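Local structure of Sso-CP2 metallo-carboxypetidase (Sulfolobus solfataricus, 4MMO) at the interface of chains A and B. The protein acts as a zinc-dependent metallo-carboxypeptidase of the M20 family, hydrolysing peptides from their carboxyl-terminal end. Numbering follows the deposited sequence. Chains: chain A/B, Sso-CP2 metallo-carboxypetidase.

Contact 1: the interface of chains A and B. Residues chain A 255, 259, 266, 272, 275-276; chain B 199-200, 202-203.
B:Leu203 reaches A:Ile272 with its CG anti to its own carbonyl carbon (chi1 -59°) and the chain extended beyond, which sends both methyls out of the 3-10 helix 198-203 towards helix 269-278. From that helix A:Leu276 swings its CG anti to the backbone N (chi1 -172°), bringing CD1 in beside the same leucine. The patch is an apolar helix-to-helix contact within the dimerisation region of an M20 peptidase; no polar atoms of the two chains pair here, and the contact is carried by hydrocarbon packing. B:Leu203 and A:Ile272 cross at about a right angle; the branch methyl CG2 of A:Ile272 lies 3.6 Å from B:Leu203 CD2. On the other branch, B:Leu203 CD1 sits 4.0 Å from A:Leu276 CD1. The methyl of A:Ala275 flanks the site, with CB 4.0 Å from B:Leu203 CD2. Of the residues here B:Leu203 has the largest area hidden by the partner, 85 Å², in keeping with a knob held among three residues of one helix. Next to it B:Pro202 brings the flank of its ring against the helix backbone, CB standing 3.3 Å from A:Ala275 O. The side chain of B:Asn200 lies alongside A:Leu276, pointing the same way, with A:Leu276 CD1 beside its OD1. A:Leu259 CD2, from helix 252-259, covers one face of the amide, 3.5 Å from B:Asn200 ND2.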
loop_
_atom_site.group_PDB
_atom_site.type_symbol
_atom_site.label_atom_id
_atom_site.label_comp_id
_atom_site.label_asym_id
_atom_site.label_seq_id
_atom_site.Cartn_x
_atom_site.Cartn_y
_atom_site.Cartn_z
ATOM N N LEU A 255 5.444 27.119 7.265
ATOM C CA LEU A 255 5.897 25.741 7.126
ATOM C C LEU A 255 4.713 24.784 7.105
ATOM O O LEU A 255 4.654 23.878 6.272
ATOM C CB LEU A 255 6.854 25.365 8.262
ATOM C CG LEU A 255 7.311 23.902 8.293
ATOM C CD1 LEU A 255 7.936 23.486 6.969
ATOM C CD2 LEU A 255 8.289 23.675 9.432
ATOM N N LEU A 259 3.788 22.211 3.975
ATOM C CA LEU A 259 3.698 20.761 4.094
ATOM C C LEU A 259 2.315 20.269 3.674
ATOM O O LEU A 259 2.192 19.303 2.920
ATOM C CB LEU A 259 4.007 20.328 5.528
ATOM C CG LEU A 259 5.419 20.653 6.021
ATOM C CD1 LEU A 259 5.570 20.316 7.502
ATOM C CD2 LEU A 259 6.467 19.921 5.198
ATOM N N TYR A 266 4.063 19.719 16.721
ATOM C CA TYR A 266 4.563 20.819 17.544
ATOM C C TYR A 266 4.181 22.177 16.959
ATOM O O TYR A 266 3.985 22.302 15.750
ATOM C CB TYR A 266 6.083 20.729 17.679
ATOM C CG TYR A 266 6.584 19.340 18.001
ATOM C CD1 TYR A 266 6.399 18.792 19.261
ATOM C CD2 TYR A 266 7.242 18.578 17.043
ATOM C CE1 TYR A 266 6.850 17.522 19.559
ATOM C CE2 TYR A 266 7.702 17.308 17.335
ATOM C CZ TYR A 266 7.503 16.785 18.596
ATOM O OH TYR A 266 7.955 15.520 18.900
ATOM N N ILE A 272 10.203 22.604 16.847
ATOM C CA ILE A 272 10.186 22.087 15.485
ATOM C C ILE A 272 11.614 21.943 14.979
ATOM O O ILE A 272 11.966 20.928 14.377
ATOM C CB ILE A 272 9.383 23.016 14.550
ATOM C CG1 ILE A 272 7.891 22.920 14.881
ATOM C CG2 ILE A 272 9.605 22.658 13.082
ATOM C CD1 ILE A 272 7.047 24.013 14.264
ATOM N N ALA A 275 13.217 18.888 16.756
ATOM C CA ALA A 275 12.706 17.618 16.250
ATOM C C ALA A 275 13.231 17.319 14.848
ATOM O O ALA A 275 13.707 16.218 14.566
ATOM C CB ALA A 275 11.186 17.629 16.245
ATOM N N LEU A 276 13.145 18.318 13.980
ATOM C CA LEU A 276 13.532 18.174 12.586
ATOM C C LEU A 276 15.014 17.833 12.433
ATOM O O LEU A 276 15.378 16.963 11.641
ATOM C CB LEU A 276 13.217 19.472 11.840
ATOM C CG LEU A 276 13.379 19.480 10.322
ATOM C CD1 LEU A 276 12.524 18.401 9.667
ATOM C CD2 LEU A 276 13.016 20.851 9.782
ATOM N N SER B 199 12.055 13.107 5.536
ATOM C CA SER B 199 12.898 13.874 6.445
ATOM C C SER B 199 12.043 14.689 7.415
ATOM O O SER B 199 12.508 15.070 8.487
ATOM C CB SER B 199 13.843 14.786 5.661
ATOM O OG SER B 199 13.125 15.741 4.900
ATOM N N ASN B 200 10.792 14.941 7.034
ATOM C CA ASN B 200 9.849 15.670 7.885
ATOM C C ASN B 200 9.134 14.786 8.909
ATOM O O ASN B 200 8.332 15.278 9.701
ATOM C CB ASN B 200 8.807 16.373 7.017
ATOM C CG ASN B 200 9.386 17.537 6.241
ATOM O OD1 ASN B 200 10.077 18.387 6.799
ATOM N ND2 ASN B 200 9.114 17.574 4.942
ATOM N N PRO B 202 9.766 13.600 11.777
ATOM C CA PRO B 202 9.705 14.033 13.181
ATOM C C PRO B 202 8.592 15.041 13.486
ATOM O O PRO B 202 8.205 15.172 14.649
ATOM C CB PRO B 202 11.070 14.695 13.405
ATOM C CG PRO B 202 11.972 14.061 12.404
ATOM C CD PRO B 202 11.109 13.796 11.199
ATOM N N LEU B 203 8.085 15.730 12.465
ATOM C CA LEU B 203 7.153 16.840 12.670
ATOM C C LEU B 203 5.677 16.459 12.549
ATOM O O LEU B 203 4.808 17.246 12.923
ATOM C CB LEU B 203 7.445 17.967 11.673
ATOM C CG LEU B 203 8.843 18.579 11.709
ATOM C CD1 LEU B 203 8.926 19.728 10.719
ATOM C CD2 LEU B 203 9.204 19.041 13.113
#

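Contact 2: the interface of chains A and B. Residues chain A 191-192, 196, 203-205, 300-301; chain B 261, 263-265.
B:Phe261 inserts its ring into chain A between A:Leu196, A:Val204 and the A:Tyr191–A:Gly192 backbone, an aromatic plug in the dimerisation region of this M20 peptidase. Its backbone pairs with A:Gly192 as an antiparallel beta bridge. B:Phe261 CB lies 3.8 Å from A:Tyr191 O, and beyond it CG is turned away from a staggered position (chi1 -98°), which puts the ring between that oxygen and A:Leu196 CD1. CG remains under the carbonyl oxygen, which stands over one face towards the rim. B:Phe261 CD1 meets A:Leu196 CD1 at 3.6 Å; this methyl covers the opposite face in a CH-pi contact. On the other flank B:Phe261 CD2 is 3.6 Å from A:Val204 CG1, the valine crossing the ring at about a right angle. Further out, CE1 touches CG of A:Leu196, while B:Phe261 CE2 points at A:Arg205 O, 3.3 Å away in the ring plane. The tip, B:Phe261 CZ, also presents its edge to a carbonyl, lying 3.8 Å from A:Pro301 O. An alanine in place of B:Phe261 would probably open a gap between A:Leu196 and A:Val204 and leave both without their aromatic partner. Beside the plug, B:Leu264 CD2 packs 3.7 Å from A:Val204 CG1. The backbone is pinned where B:Lys265 N donates to A:Leu203 O, 2.7 Å and essentially straight (179° at H). The bent aliphatic chain of B:Lys265 then runs alongside the carbonyls, its CD 3.4 Å from A:Val204 O.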
loop_
_atom_site.group_PDB
_atom_site.type_symbol
_atom_site.label_atom_id
_atom_site.label_comp_id
_atom_site.label_asym_id
_atom_site.label_seq_id
_atom_site.Cartn_x
_atom_site.Cartn_y
_atom_site.Cartn_z
ATOM N N TYR A 191 3.141 -16.133 2.472
ATOM C CA TYR A 191 2.643 -17.290 3.214
ATOM C C TYR A 191 2.108 -18.404 2.320
ATOM O O TYR A 191 1.846 -19.508 2.793
ATOM C CB TYR A 191 1.534 -16.861 4.179
ATOM C CG TYR A 191 2.002 -16.148 5.431
ATOM C CD1 TYR A 191 3.352 -15.947 5.692
ATOM C CD2 TYR A 191 1.081 -15.683 6.362
ATOM C CE1 TYR A 191 3.770 -15.297 6.841
ATOM C CE2 TYR A 191 1.489 -15.037 7.512
ATOM C CZ TYR A 191 2.834 -14.847 7.749
ATOM O OH TYR A 191 3.241 -14.203 8.897
ATOM N N GLY A 192 1.925 -18.114 1.037
ATOM C CA GLY A 192 1.407 -19.104 0.114
ATOM C C GLY A 192 1.632 -18.706 -1.328
ATOM O O GLY A 192 2.242 -17.674 -1.607
ATOM N N LEU A 196 -6.379 -16.403 -1.190
ATOM C CA LEU A 196 -7.456 -17.321 -0.855
ATOM C C LEU A 196 -8.749 -16.562 -0.658
ATOM O O LEU A 196 -8.740 -15.370 -0.363
ATOM C CB LEU A 196 -7.136 -18.065 0.437
ATOM C CG LEU A 196 -5.741 -18.679 0.532
ATOM C CD1 LEU A 196 -5.581 -19.388 1.866
ATOM C CD2 LEU A 196 -5.483 -19.626 -0.624
ATOM N N LEU A 203 -8.634 -20.719 8.989
ATOM C CA LEU A 203 -7.687 -21.822 8.822
ATOM C C LEU A 203 -6.227 -21.380 8.686
ATOM O O LEU A 203 -5.316 -22.194 8.845
ATOM C CB LEU A 203 -8.060 -22.652 7.591
ATOM C CG LEU A 203 -9.476 -23.229 7.529
ATOM C CD1 LEU A 203 -9.597 -24.155 6.331
ATOM C CD2 LEU A 203 -9.835 -23.961 8.814
ATOM N N VAL A 204 -6.006 -20.101 8.392
ATOM C CA VAL A 204 -4.665 -19.613 8.079
ATOM C C VAL A 204 -4.322 -18.304 8.772
ATOM O O VAL A 204 -5.200 -17.598 9.271
ATOM C CB VAL A 204 -4.503 -19.396 6.565
ATOM C CG1 VAL A 204 -4.620 -20.721 5.823
ATOM C CG2 VAL A 204 -5.535 -18.400 6.054
ATOM N N ARG A 205 -3.030 -17.995 8.800
ATOM C CA ARG A 205 -2.566 -16.685 9.220
ATOM C C ARG A 205 -2.720 -15.713 8.058
ATOM O O ARG A 205 -2.585 -16.094 6.896
ATOM C CB ARG A 205 -1.102 -16.742 9.654
ATOM C CG ARG A 205 -0.840 -17.628 10.860
ATOM C CD ARG A 205 0.471 -17.255 11.533
ATOM N NE ARG A 205 0.407 -15.923 12.132
ATOM C CZ ARG A 205 -0.010 -15.673 13.370
ATOM N NH1 ARG A 205 -0.401 -16.660 14.165
ATOM N NH2 ARG A 205 -0.036 -14.427 13.818
ATOM N N VAL A 300 -7.974 -13.642 1.613
ATOM C CA VAL A 300 -6.790 -13.633 2.463
ATOM C C VAL A 300 -5.593 -13.497 1.529
ATOM O O VAL A 300 -5.306 -14.420 0.767
ATOM C CB VAL A 300 -6.627 -14.931 3.278
ATOM C CG1 VAL A 300 -5.437 -14.808 4.231
ATOM C CG2 VAL A 300 -7.893 -15.244 4.048
ATOM N N PRO A 301 -4.892 -12.347 1.569
ATOM C CA PRO A 301 -3.744 -12.243 0.662
ATOM C C PRO A 301 -2.620 -13.159 1.115
ATOM O O PRO A 301 -2.564 -13.498 2.297
ATOM C CB PRO A 301 -3.326 -10.770 0.785
ATOM C CG PRO A 301 -4.485 -10.083 1.467
ATOM C CD PRO A 301 -5.054 -11.121 2.370
ATOM N N PHE B 261 -1.168 -22.526 0.877
ATOM C CA PHE B 261 -0.447 -21.930 1.997
ATOM C C PHE B 261 0.544 -22.932 2.568
ATOM O O PHE B 261 0.265 -24.127 2.635
ATOM C CB PHE B 261 -1.413 -21.467 3.092
ATOM C CG PHE B 261 -1.731 -19.993 3.045
ATOM C CD1 PHE B 261 -2.006 -19.364 1.840
ATOM C CD2 PHE B 261 -1.771 -19.242 4.212
ATOM C CE1 PHE B 261 -2.305 -18.013 1.799
ATOM C CE2 PHE B 261 -2.072 -17.894 4.176
ATOM C CZ PHE B 261 -2.338 -17.279 2.968
ATOM N N GLU B 263 1.386 -23.402 5.507
ATOM C CA GLU B 263 0.951 -23.955 6.785
ATOM C C GLU B 263 -0.470 -23.533 7.143
ATOM O O GLU B 263 -0.868 -22.389 6.911
ATOM C CB GLU B 263 1.906 -23.518 7.895
ATOM C CG GLU B 263 2.685 -24.658 8.528
ATOM C CD GLU B 263 3.569 -24.195 9.670
ATOM O OE1 GLU B 263 3.868 -22.984 9.742
ATOM O OE2 GLU B 263 3.962 -25.043 10.501
ATOM N N LEU B 264 -1.226 -24.476 7.700
ATOM C CA LEU B 264 -2.552 -24.203 8.234
ATOM C C LEU B 264 -2.459 -24.112 9.751
ATOM O O LEU B 264 -1.564 -24.699 10.358
ATOM C CB LEU B 264 -3.527 -25.314 7.846
ATOM C CG LEU B 264 -3.717 -25.589 6.352
ATOM C CD1 LEU B 264 -4.791 -26.646 6.159
ATOM C CD2 LEU B 264 -4.072 -24.323 5.591
ATOM N N LYS B 265 -3.384 -23.378 10.361
ATOM C CA LYS B 265 -3.379 -23.203 11.810
ATOM C C LYS B 265 -3.708 -24.508 12.527
ATOM O O LYS B 265 -3.308 -24.710 13.673
ATOM C CB LYS B 265 -4.379 -22.123 12.223
ATOM C CG LYS B 265 -4.053 -20.732 11.703
ATOM C CD LYS B 265 -5.242 -19.791 11.857
ATOM C CE LYS B 265 -5.470 -19.385 13.301
ATOM N NZ LYS B 265 -4.499 -18.343 13.740
HETATM O O HOH W 1 -1.175 -20.496 8.697
#

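Contact 3: the interface of chains A and B. Residues chain A 286-289, 292, 305; chain B 287-289, 292.
A:Phe287 and B:Phe287 meet where the 283-290 strands of the two M20 subunits pair edge to edge, antiparallel across the two-fold. Backbone hydrogen bonds form two reciprocal pairs around the central bridge of A:Glu288 with B:Glu288. In one, A:Phe287 N donates to B:Cys289 O at 2.9 Å and B:Cys289 N returns a bond to A:Phe287 O at 2.9 Å. In its twin, A:Cys289 N binds B:Phe287 O at 2.8 Å and B:Phe287 N binds A:Cys289 O at 2.9 Å. The bonds given by the two Phe287 nitrogens are nearly straight at the hydrogen, whereas those given by the Cys289 nitrogens are clearly bent.

Aromatic packing lies on one side of the strands. Both phenylalanines hold CG anti to the backbone N, but their rings are turned differently, chi2 99° in chain A and -43° in chain B, which breaks the local symmetry where two identical rings share the axis. This difference lets the A ring present its CD2–CE2 edge to a face of the B ring, the planes inclined by 57°. The centroid of the A:Phe287 ring is 4.4 Å from that of B:Phe287.

Apolar contacts to B:Thr292, which is poorly ordered, make up the opposite side. Its CG2 lies 3.7 Å from A:Glu288 CB, and its CB is 3.7 Å from A:Phe305 CE2 at the ring rim. A disulfide to Cys208 ties Cys289 back into each subunit's own fold.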
loop_
_atom_site.group_PDB
_atom_site.type_symbol
_atom_site.label_atom_id
_atom_site.label_comp_id
_atom_site.label_asym_id
_atom_site.label_seq_id
_atom_site.Cartn_x
_atom_site.Cartn_y
_atom_site.Cartn_z
ATOM N N GLY A 286 5.936 2.889 2.959
ATOM C CA GLY A 286 4.966 2.130 2.204
ATOM C C GLY A 286 4.526 0.857 2.888
ATOM O O GLY A 286 5.281 0.228 3.625
ATOM N N PHE A 287 3.275 0.498 2.641
ATOM C CA PHE A 287 2.732 -0.773 3.077
ATOM C C PHE A 287 1.694 -1.204 2.050
ATOM O O PHE A 287 0.720 -0.492 1.801
ATOM C CB PHE A 287 2.106 -0.642 4.466
ATOM C CG PHE A 287 1.607 -1.944 5.038
ATOM C CD1 PHE A 287 2.366 -2.654 5.952
ATOM C CD2 PHE A 287 0.378 -2.450 4.666
ATOM C CE1 PHE A 287 1.904 -3.848 6.478
ATOM C CE2 PHE A 287 -0.084 -3.637 5.190
ATOM C CZ PHE A 287 0.680 -4.337 6.094
ATOM N N GLU A 288 1.934 -2.359 1.438
ATOM C CA GLU A 288 1.041 -2.910 0.429
ATOM C C GLU A 288 0.657 -4.324 0.811
ATOM O O GLU A 288 1.501 -5.123 1.216
ATOM C CB GLU A 288 1.727 -2.930 -0.937
ATOM C CG GLU A 288 0.912 -3.566 -2.060
ATOM C CD GLU A 288 -0.289 -2.732 -2.459
ATOM O OE1 GLU A 288 -0.181 -1.486 -2.449
ATOM O OE2 GLU A 288 -1.345 -3.320 -2.784
ATOM N N CYS A 289 -0.624 -4.632 0.674
ATOM C CA CYS A 289 -1.098 -5.987 0.888
ATOM C C CYS A 289 -2.505 -6.175 0.353
ATOM O O CYS A 289 -3.350 -5.289 0.472
ATOM C CB CYS A 289 -1.084 -6.334 2.371
ATOM S SG CYS A 289 -1.635 -8.017 2.664
ATOM N N THR A 292 -6.466 -3.771 -3.580
ATOM C CA THR A 292 -6.696 -2.334 -3.573
ATOM C C THR A 292 -7.545 -1.969 -4.784
ATOM O O THR A 292 -7.519 -2.668 -5.799
ATOM C CB THR A 292 -5.373 -1.552 -3.632
ATOM N N PHE A 305 4.111 -6.607 2.085
ATOM C CA PHE A 305 5.416 -5.986 2.282
ATOM C C PHE A 305 5.319 -4.530 2.722
ATOM O O PHE A 305 4.326 -3.845 2.462
ATOM C CB PHE A 305 6.289 -6.114 1.027
ATOM C CG PHE A 305 5.719 -5.447 -0.189
ATOM C CD1 PHE A 305 4.812 -6.111 -0.998
ATOM C CD2 PHE A 305 6.104 -4.163 -0.534
ATOM C CE1 PHE A 305 4.290 -5.500 -2.124
ATOM C CE2 PHE A 305 5.586 -3.547 -1.657
ATOM C CZ PHE A 305 4.679 -4.217 -2.455
ATOM N N PHE B 287 -4.667 -3.542 2.391
ATOM C CA PHE B 287 -4.078 -2.400 3.067
ATOM C C PHE B 287 -3.115 -1.774 2.069
ATOM O O PHE B 287 -2.217 -2.446 1.555
ATOM C CB PHE B 287 -3.360 -2.857 4.339
ATOM C CG PHE B 287 -2.899 -1.734 5.241
ATOM C CD1 PHE B 287 -2.295 -0.593 4.734
ATOM C CD2 PHE B 287 -3.059 -1.837 6.611
ATOM C CE1 PHE B 287 -1.868 0.417 5.574
ATOM C CE2 PHE B 287 -2.634 -0.825 7.454
ATOM C CZ PHE B 287 -2.040 0.300 6.935
ATOM N N GLU B 288 -3.323 -0.493 1.784
ATOM C CA GLU B 288 -2.449 0.253 0.891
ATOM C C GLU B 288 -2.066 1.594 1.507
ATOM O O GLU B 288 -2.909 2.315 2.046
ATOM C CB GLU B 288 -3.134 0.485 -0.453
ATOM C CG GLU B 288 -2.258 1.194 -1.476
ATOM N N CYS B 289 -0.784 1.921 1.424
ATOM C CA CYS B 289 -0.304 3.220 1.857
ATOM C C CYS B 289 1.064 3.500 1.262
ATOM O O CYS B 289 1.937 2.636 1.262
ATOM C CB CYS B 289 -0.214 3.284 3.378
ATOM S SG CYS B 289 0.280 4.905 3.982
ATOM N N THR B 292 5.149 1.833 -3.109
ATOM C CA THR B 292 5.353 0.393 -3.019
ATOM C C THR B 292 5.835 -0.190 -4.347
ATOM O O THR B 292 5.617 -1.366 -4.637
ATOM C CB THR B 292 4.053 -0.307 -2.581
ATOM O OG1 THR B 292 3.030 -0.091 -3.561
ATOM C CG2 THR B 292 3.588 0.246 -1.235
#

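Contact 4: the interface of chains A and B. Residues chain A 258-261; chain B 192-194, 196, 200, 302.
B:Lys194 caps the carboxyl end of helix 252-259 of chain A, a C-cap contact within the M20 dimerisation region. Its CG takes the crowded position between backbone N and carbonyl carbon (chi1 59°); the chain then runs extended and bends only at chi4 (63°), turning NZ onto two carbonyls. NZ donates to A:Ala258 O at 3.0 Å, in the carbonyl plane on a lone pair, and to A:Leu259 O at 3.1 Å, from above that plane. NZ, if protonated, would probably offset the negative end of the helix dipole. An alanine here would probably leave A:Ala258 O and A:Leu259 O without this donor. The tightly packed part lies beyond, where B:Leu196 lays CD1 over one face of the A:Phe261 ring, 3.7 Å from its centroid. A:Phe261 and B:Gly192 pair as an antiparallel bridge. Wedged at the ring edge, in its plane, water 2 is firmly held, 2.6 Å from A:Leu259 O and bridging it to the backbone N and O of B:Lys194. A:Gly260, with a positive phi of 91°, turns its O to B:Thr193 N, which donates at 2.9 Å from above the carbonyl plane. By contrast, B:His302 touches lightly, its CB 3.9 Å from A:Phe261 CE1 and little of its surface hidden.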
loop_
_atom_site.group_PDB
_atom_site.type_symbol
_atom_site.label_atom_id
_atom_site.label_comp_id
_atom_site.label_asym_id
_atom_site.label_seq_id
_atom_site.Cartn_x
_atom_site.Cartn_y
_atom_site.Cartn_z
ATOM N N ALA A 258 2.994 24.907 3.869
ATOM C CA ALA A 258 3.827 24.344 2.815
ATOM C C ALA A 258 3.715 22.821 2.797
ATOM O O ALA A 258 3.562 22.214 1.738
ATOM C CB ALA A 258 5.275 24.768 3.001
ATOM N N LEU A 259 3.788 22.211 3.975
ATOM C CA LEU A 259 3.698 20.761 4.094
ATOM C C LEU A 259 2.315 20.269 3.674
ATOM O O LEU A 259 2.192 19.303 2.920
ATOM C CB LEU A 259 4.007 20.328 5.528
ATOM C CG LEU A 259 5.419 20.653 6.021
ATOM C CD1 LEU A 259 5.570 20.316 7.502
ATOM C CD2 LEU A 259 6.467 19.921 5.198
ATOM N N GLY A 260 1.276 20.939 4.162
ATOM C CA GLY A 260 -0.084 20.636 3.751
ATOM C C GLY A 260 -0.773 19.599 4.617
ATOM O O GLY A 260 -1.820 19.071 4.240
ATOM N N PHE A 261 -0.186 19.300 5.772
ATOM C CA PHE A 261 -0.808 18.405 6.742
ATOM C C PHE A 261 -1.757 19.195 7.636
ATOM O O PHE A 261 -1.457 20.325 8.025
ATOM C CB PHE A 261 0.254 17.701 7.596
ATOM C CG PHE A 261 0.564 16.298 7.150
ATOM C CD1 PHE A 261 0.801 16.015 5.814
ATOM C CD2 PHE A 261 0.632 15.262 8.070
ATOM C CE1 PHE A 261 1.091 14.723 5.401
ATOM C CE2 PHE A 261 0.920 13.966 7.663
ATOM C CZ PHE A 261 1.151 13.699 6.327
ATOM N N GLY B 192 -3.345 14.937 5.248
ATOM C CA GLY B 192 -2.939 16.136 4.538
ATOM C C GLY B 192 -3.197 16.038 3.052
ATOM O O GLY B 192 -3.728 15.038 2.573
ATOM N N THR B 193 -2.800 17.073 2.320
ATOM C CA THR B 193 -3.092 17.156 0.897
ATOM C C THR B 193 -2.073 16.416 0.035
ATOM O O THR B 193 -2.392 16.012 -1.080
ATOM C CB THR B 193 -3.161 18.624 0.424
ATOM O OG1 THR B 193 -1.862 19.219 0.502
ATOM C CG2 THR B 193 -4.142 19.420 1.276
ATOM N N LYS B 194 -0.851 16.246 0.537
ATOM C CA LYS B 194 0.194 15.581 -0.247
ATOM C C LYS B 194 1.208 14.820 0.603
ATOM O O LYS B 194 1.384 15.097 1.786
ATOM C CB LYS B 194 0.930 16.599 -1.124
ATOM C CG LYS B 194 1.607 17.730 -0.356
ATOM C CD LYS B 194 2.332 18.679 -1.305
ATOM C CE LYS B 194 2.892 19.896 -0.585
ATOM N NZ LYS B 194 3.928 19.533 0.423
ATOM N N LEU B 196 4.791 13.881 2.004
ATOM C CA LEU B 196 5.925 14.708 2.376
ATOM C C LEU B 196 7.182 13.884 2.249
ATOM O O LEU B 196 7.138 12.657 2.333
ATOM C CB LEU B 196 5.802 15.175 3.823
ATOM C CG LEU B 196 4.400 15.561 4.291
ATOM C CD1 LEU B 196 4.377 15.658 5.799
ATOM C CD2 LEU B 196 3.959 16.865 3.661
ATOM N N ASN B 200 10.792 14.941 7.034
ATOM C CA ASN B 200 9.849 15.670 7.885
ATOM C C ASN B 200 9.134 14.786 8.909
ATOM O O ASN B 200 8.332 15.278 9.701
ATOM C CB ASN B 200 8.807 16.373 7.017
ATOM C CG ASN B 200 9.386 17.537 6.241
ATOM O OD1 ASN B 200 10.077 18.387 6.799
ATOM N ND2 ASN B 200 9.114 17.574 4.942
ATOM N N HIS B 302 0.306 10.778 2.934
ATOM C CA HIS B 302 -0.755 11.560 3.562
ATOM C C HIS B 302 -2.025 10.736 3.727
ATOM O O HIS B 302 -2.922 11.117 4.477
ATOM C CB HIS B 302 -1.051 12.826 2.750
ATOM C CG HIS B 302 -1.763 12.567 1.458
ATOM N ND1 HIS B 302 -3.135 12.471 1.372
ATOM C CD2 HIS B 302 -1.291 12.393 0.201
ATOM C CE1 HIS B 302 -3.479 12.246 0.114
ATOM N NE2 HIS B 302 -2.380 12.193 -0.615
HETATM O O HOH W 2 0.475 17.378 2.896
#

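Contacts 1 and 4 are neighbours, their C-alpha centres about 11 Å apart, and they share A:Leu259 and B:Asn200, so the apolar helix packing runs directly into the capped helix end. Contact 3 lies between the outer patches, about 24 Å from contact 1 and about 19 Å from both contact 2 and contact 4. Contact 2, about 37 Å from contact 4, partly repeats it with the chains exchanged: Phe261 meets Gly192 and Leu196 in each. Central strand pairing flanked by reciprocal insertions suits the dimer expected of an M20 dimerisation region, though the crystal alone does not prove it.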